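Local atomic coordinates of alanine racemase (Corynebacterium glutamicum, PDB entry 2DY3), a protein that is a two-domain enzyme of the alanine racemase family, joining a TIM-barrel-type domain to a beta-rich C-terminal domain and binding pyridoxal-5'-phosphate. Residues P272-Q284 / V348-Y360. Numbering follows the deposited sequence.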
loop_
_atom_site.group_PDB
_atom_site.type_symbol
_atom_site.label_atom_id
_atom_site.label_comp_id
_atom_site.label_asym_id
_atom_site.label_seq_id
_atom_site.Cartn_x
_atom_site.Cartn_y
_atom_site.Cartn_z
ATOM N N PRO B 272 -12.827 10.637 2.682
ATOM C CA PRO B 272 -12.798 9.191 2.455
ATOM C C PRO B 272 -11.445 8.560 2.143
ATOM O O PRO B 272 -11.261 7.978 1.079
ATOM C CB PRO B 272 -13.799 9.008 1.313
ATOM C CG PRO B 272 -13.588 10.236 0.510
ATOM C CD PRO B 272 -13.545 11.314 1.587
ATOM N N ALA B 273 -10.514 8.671 3.084
ATOM C CA ALA B 273 -9.184 8.083 2.942
ATOM C C ALA B 273 -8.660 7.761 4.342
ATOM O O ALA B 273 -8.645 8.639 5.209
ATOM C CB ALA B 273 -8.250 9.054 2.233
ATOM N N GLY B 274 -8.247 6.506 4.555
ATOM C CA GLY B 274 -7.735 6.075 5.852
ATOM C C GLY B 274 -6.422 5.303 5.738
ATOM O O GLY B 274 -5.867 5.200 4.645
ATOM N N TYR B 275 -5.914 4.751 6.840
ATOM C CA TYR B 275 -4.642 4.033 6.756
ATOM C C TYR B 275 -4.683 2.822 5.838
ATOM O O TYR B 275 -3.638 2.327 5.413
ATOM C CB TYR B 275 -4.100 3.635 8.142
ATOM C CG TYR B 275 -5.038 2.877 9.054
ATOM C CD1 TYR B 275 -5.811 3.542 9.997
ATOM C CD2 TYR B 275 -5.132 1.493 8.988
ATOM C CE1 TYR B 275 -6.651 2.848 10.850
ATOM C CE2 TYR B 275 -5.970 0.789 9.829
ATOM C CZ TYR B 275 -6.726 1.472 10.762
ATOM O OH TYR B 275 -7.539 0.774 11.620
ATOM N N ALA B 276 -5.884 2.345 5.526
ATOM C CA ALA B 276 -6.017 1.211 4.621
ATOM C C ALA B 276 -5.766 1.709 3.200
ATOM O O ALA B 276 -5.572 0.919 2.272
ATOM C CB ALA B 276 -7.421 0.614 4.723
ATOM N N ASP B 277 -5.762 3.027 3.034
ATOM C CA ASP B 277 -5.559 3.611 1.714
ATOM C C ASP B 277 -4.186 4.260 1.548
ATOM O O ASP B 277 -3.873 4.802 0.493
ATOM C CB ASP B 277 -6.674 4.628 1.426
ATOM C CG ASP B 277 -8.067 4.027 1.588
ATOM O OD1 ASP B 277 -8.456 3.177 0.752
ATOM O OD2 ASP B 277 -8.769 4.398 2.561
ATOM N N GLY B 278 -3.368 4.209 2.591
ATOM C CA GLY B 278 -2.043 4.792 2.497
ATOM C C GLY B 278 -1.786 5.961 3.427
ATOM O O GLY B 278 -0.649 6.412 3.557
ATOM N N MET B 279 -2.837 6.472 4.057
ATOM C CA MET B 279 -2.685 7.588 4.977
ATOM C C MET B 279 -2.221 7.059 6.321
ATOM O O MET B 279 -3.002 6.473 7.071
ATOM C CB MET B 279 -4.008 8.326 5.171
ATOM C CG MET B 279 -3.915 9.506 6.133
ATOM S SD MET B 279 -3.004 10.942 5.464
ATOM C CE MET B 279 -1.395 10.567 5.885
ATOM N N PRO B 280 -0.937 7.254 6.640
ATOM C CA PRO B 280 -0.357 6.796 7.906
ATOM C C PRO B 280 -1.092 7.376 9.113
ATOM O O PRO B 280 -1.536 8.530 9.088
ATOM C CB PRO B 280 1.079 7.308 7.831
ATOM C CG PRO B 280 1.362 7.315 6.367
ATOM C CD PRO B 280 0.090 7.879 5.790
ATOM N N ARG B 281 -1.225 6.577 10.164
ATOM C CA ARG B 281 -1.873 7.048 11.381
ATOM C C ARG B 281 -0.969 8.111 12.018
ATOM O O ARG B 281 -1.445 9.028 12.685
ATOM C CB ARG B 281 -2.090 5.882 12.352
ATOM C CG ARG B 281 -3.099 4.856 11.850
ATOM C CD ARG B 281 -3.216 3.636 12.755
ATOM N NE ARG B 281 -3.645 3.960 14.114
ATOM C CZ ARG B 281 -2.826 4.035 15.159
ATOM N NH1 ARG B 281 -1.528 3.808 15.008
ATOM N NH2 ARG B 281 -3.301 4.339 16.358
ATOM N N HIS B 282 0.338 7.982 11.785
ATOM C CA HIS B 282 1.335 8.907 12.325
ATOM C C HIS B 282 1.277 10.298 11.707
ATOM O O HIS B 282 1.852 11.251 12.243
ATOM C CB HIS B 282 2.744 8.337 12.129
ATOM C CG HIS B 282 3.042 7.153 12.993
ATOM N ND1 HIS B 282 4.158 6.363 12.817
ATOM C CD2 HIS B 282 2.373 6.628 14.047
ATOM C CE1 HIS B 282 4.163 5.404 13.725
ATOM N NE2 HIS B 282 3.091 5.543 14.484
ATOM N N ALA B 283 0.592 10.420 10.576
ATOM C CA ALA B 283 0.479 11.711 9.913
ATOM C C ALA B 283 -0.434 12.640 10.706
ATOM O O ALA B 283 -0.575 13.818 10.374
ATOM C CB ALA B 283 -0.058 11.530 8.508
ATOM N N GLN B 284 -1.042 12.107 11.760
ATOM C CA GLN B 284 -1.949 12.891 12.590
ATOM C C GLN B 284 -1.375 14.230 13.056
ATOM O O GLN B 284 -0.283 14.290 13.620
ATOM C CB GLN B 284 -2.387 12.072 13.808
ATOM C CG GLN B 284 -3.235 12.851 14.799
ATOM C CD GLN B 284 -3.874 11.969 15.852
ATOM O OE1 GLN B 284 -4.558 12.458 16.752
ATOM N NE2 GLN B 284 -3.659 10.662 15.745
ATOM N N VAL B 348 6.165 9.081 -0.112
ATOM C CA VAL B 348 4.825 9.631 -0.241
ATOM C C VAL B 348 4.135 9.231 -1.554
ATOM O O VAL B 348 2.951 8.906 -1.549
ATOM C CB VAL B 348 4.830 11.176 -0.093
ATOM C CG1 VAL B 348 5.409 11.564 1.271
ATOM C CG2 VAL B 348 5.619 11.811 -1.200
ATOM N N VAL B 349 4.853 9.231 -2.677
ATOM C CA VAL B 349 4.199 8.846 -3.927
ATOM C C VAL B 349 3.841 7.362 -3.950
ATOM O O VAL B 349 2.948 6.945 -4.686
ATOM C CB VAL B 349 5.058 9.181 -5.165
ATOM C CG1 VAL B 349 5.275 10.698 -5.242
ATOM C CG2 VAL B 349 6.381 8.426 -5.118
ATOM N N CYS B 350 4.530 6.572 -3.130
ATOM C CA CYS B 350 4.270 5.137 -3.048
ATOM C C CYS B 350 3.147 4.823 -2.068
ATOM O O CYS B 350 2.664 3.691 -2.022
ATOM C CB CYS B 350 5.529 4.380 -2.596
ATOM S SG CYS B 350 6.777 4.101 -3.875
ATOM N N ARG B 351 2.725 5.816 -1.288
ATOM C CA ARG B 351 1.684 5.599 -0.287
ATOM C C ARG B 351 0.243 5.349 -0.734
ATOM O O ARG B 351 -0.412 4.443 -0.209
ATOM C CB ARG B 351 1.691 6.745 0.731
ATOM C CG ARG B 351 2.904 6.751 1.656
ATOM C CD ARG B 351 2.942 5.519 2.566
ATOM N NE ARG B 351 2.964 4.267 1.811
ATOM C CZ ARG B 351 3.949 3.890 0.998
ATOM N NH1 ARG B 351 5.010 4.668 0.831
ATOM N NH2 ARG B 351 3.863 2.740 0.335
ATOM N N PRO B 352 -0.277 6.144 -1.690
ATOM C CA PRO B 352 -1.658 5.977 -2.174
ATOM C C PRO B 352 -1.979 4.544 -2.587
ATOM O O PRO B 352 -1.434 4.036 -3.564
ATOM C CB PRO B 352 -1.734 6.963 -3.340
ATOM C CG PRO B 352 -0.836 8.077 -2.870
ATOM C CD PRO B 352 0.370 7.284 -2.359
ATOM N N THR B 353 -2.880 3.908 -1.843
ATOM C CA THR B 353 -3.244 2.520 -2.099
ATOM C C THR B 353 -4.701 2.235 -1.686
ATOM O O THR B 353 -5.516 3.151 -1.587
ATOM C CB THR B 353 -2.261 1.586 -1.325
ATOM O OG1 THR B 353 -2.440 0.227 -1.732
ATOM C CG2 THR B 353 -2.486 1.699 0.183
ATOM N N GLY B 354 -5.028 0.964 -1.470
ATOM C CA GLY B 354 -6.375 0.597 -1.056
ATOM C C GLY B 354 -7.491 0.971 -2.013
ATOM O O GLY B 354 -7.519 0.512 -3.156
ATOM N N ARG B 355 -8.425 1.803 -1.550
ATOM C CA ARG B 355 -9.549 2.219 -2.382
ATOM C C ARG B 355 -9.156 3.263 -3.427
ATOM O O ARG B 355 -9.930 3.559 -4.338
ATOM C CB ARG B 355 -10.687 2.762 -1.508
ATOM C CG ARG B 355 -11.606 1.687 -0.892
ATOM C CD ARG B 355 -10.875 0.760 0.078
ATOM N NE ARG B 355 -10.416 1.452 1.281
ATOM C CZ ARG B 355 -11.095 1.522 2.420
ATOM N NH1 ARG B 355 -12.285 0.940 2.529
ATOM N NH2 ARG B 355 -10.574 2.162 3.463
ATOM N N THR B 356 -7.951 3.811 -3.299
ATOM C CA THR B 356 -7.467 4.818 -4.238
ATOM C C THR B 356 -7.478 4.292 -5.671
ATOM O O THR B 356 -6.892 3.252 -5.961
ATOM C CB THR B 356 -6.019 5.243 -3.924
ATOM O OG1 THR B 356 -5.145 4.123 -4.118
ATOM C CG2 THR B 356 -5.892 5.714 -2.503
ATOM N N VAL B 357 -8.133 5.019 -6.566
ATOM C CA VAL B 357 -8.190 4.616 -7.965
ATOM C C VAL B 357 -7.255 5.503 -8.777
ATOM O O VAL B 357 -7.176 6.710 -8.555
ATOM C CB VAL B 357 -9.619 4.730 -8.530
ATOM C CG1 VAL B 357 -9.625 4.356 -10.003
ATOM C CG2 VAL B 357 -10.550 3.825 -7.750
ATOM N N ARG B 358 -6.549 4.900 -9.721
ATOM C CA ARG B 358 -5.605 5.636 -10.543
ATOM C C ARG B 358 -6.259 6.184 -11.813
ATOM O O ARG B 358 -6.847 5.433 -12.593
ATOM C CB ARG B 358 -4.429 4.713 -10.886
ATOM C CG ARG B 358 -3.252 5.375 -11.554
ATOM C CD ARG B 358 -2.099 4.383 -11.756
ATOM N NE ARG B 358 -1.433 4.005 -10.509
ATOM C CZ ARG B 358 -1.418 2.771 -10.004
ATOM N NH1 ARG B 358 -2.037 1.782 -10.633
ATOM N NH2 ARG B 358 -0.774 2.522 -8.873
ATOM N N ALA B 359 -6.164 7.499 -12.005
ATOM C CA ALA B 359 -6.723 8.155 -13.185
ATOM C C ALA B 359 -5.614 8.893 -13.933
ATOM O O ALA B 359 -4.785 9.583 -13.329
ATOM C CB ALA B 359 -7.816 9.122 -12.785
ATOM N N TYR B 360 -5.613 8.764 -15.254
ATOM C CA TYR B 360 -4.579 9.385 -16.065
ATOM C C TYR B 360 -4.936 10.753 -16.636
ATOM O O TYR B 360 -5.933 10.909 -17.335
ATOM C CB TYR B 360 -4.179 8.409 -17.171
ATOM C CG TYR B 360 -3.613 7.130 -16.596
ATOM C CD1 TYR B 360 -2.322 7.093 -16.081
ATOM C CD2 TYR B 360 -4.395 5.988 -16.488
ATOM C CE1 TYR B 360 -1.826 5.958 -15.473
ATOM C CE2 TYR B 360 -3.911 4.848 -15.877
ATOM C CZ TYR B 360 -2.625 4.839 -15.371
ATOM O OH TYR B 360 -2.133 3.709 -14.754
#
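Both carboxylate oxygens of D277 are gripped by R355, and each takes two donors. OD1 receives the backbone N of R355 at 2.7 Å, nearly along its C-O axis, and on its syn side the side-chain NE, also at 2.7 Å. OD2 is met by R355 NH2 at 3.0 Å and, through its anti lone pair, by the backbone N of G274 at 2.9 Å, a bond from within its own loop that would restrain the carboxylate. In this side-on salt bridge the carboxylate and guanidinium planes are nearly coplanar (16° apart), though both donors sit somewhat out of the carboxylate plane. R355 reaches it by folding back, its chain bent at chi2 (63°) and chi3 (66°). The same guanidinium also bridges to D305 through NH2 and, through NH1, to E64 of the second subunit, so three acids share it and fix its rotation.

Beside this pair the backbones meet. T353 N donates to D277 O at 2.7 Å, from above the carbonyl plane, while the methyl CG2 of T353 packs against the same carbonyl. G278, which has no side chain, packs its CA on R351 O at 3.2 Å in a CA-H...O contact. G354, at positive phi in the type II' turn from T353 to T356, brings its CA within 3.4 Å of A276 O.

The carboxylate thus ties the loop after strand 267-271 to the turn leading into strand 357-360, within the C-terminal domain of an alanine racemase-type fold, with the R355 side chain about 8 Å from pyridoxal-5'-phosphate and reaching the dimer interface.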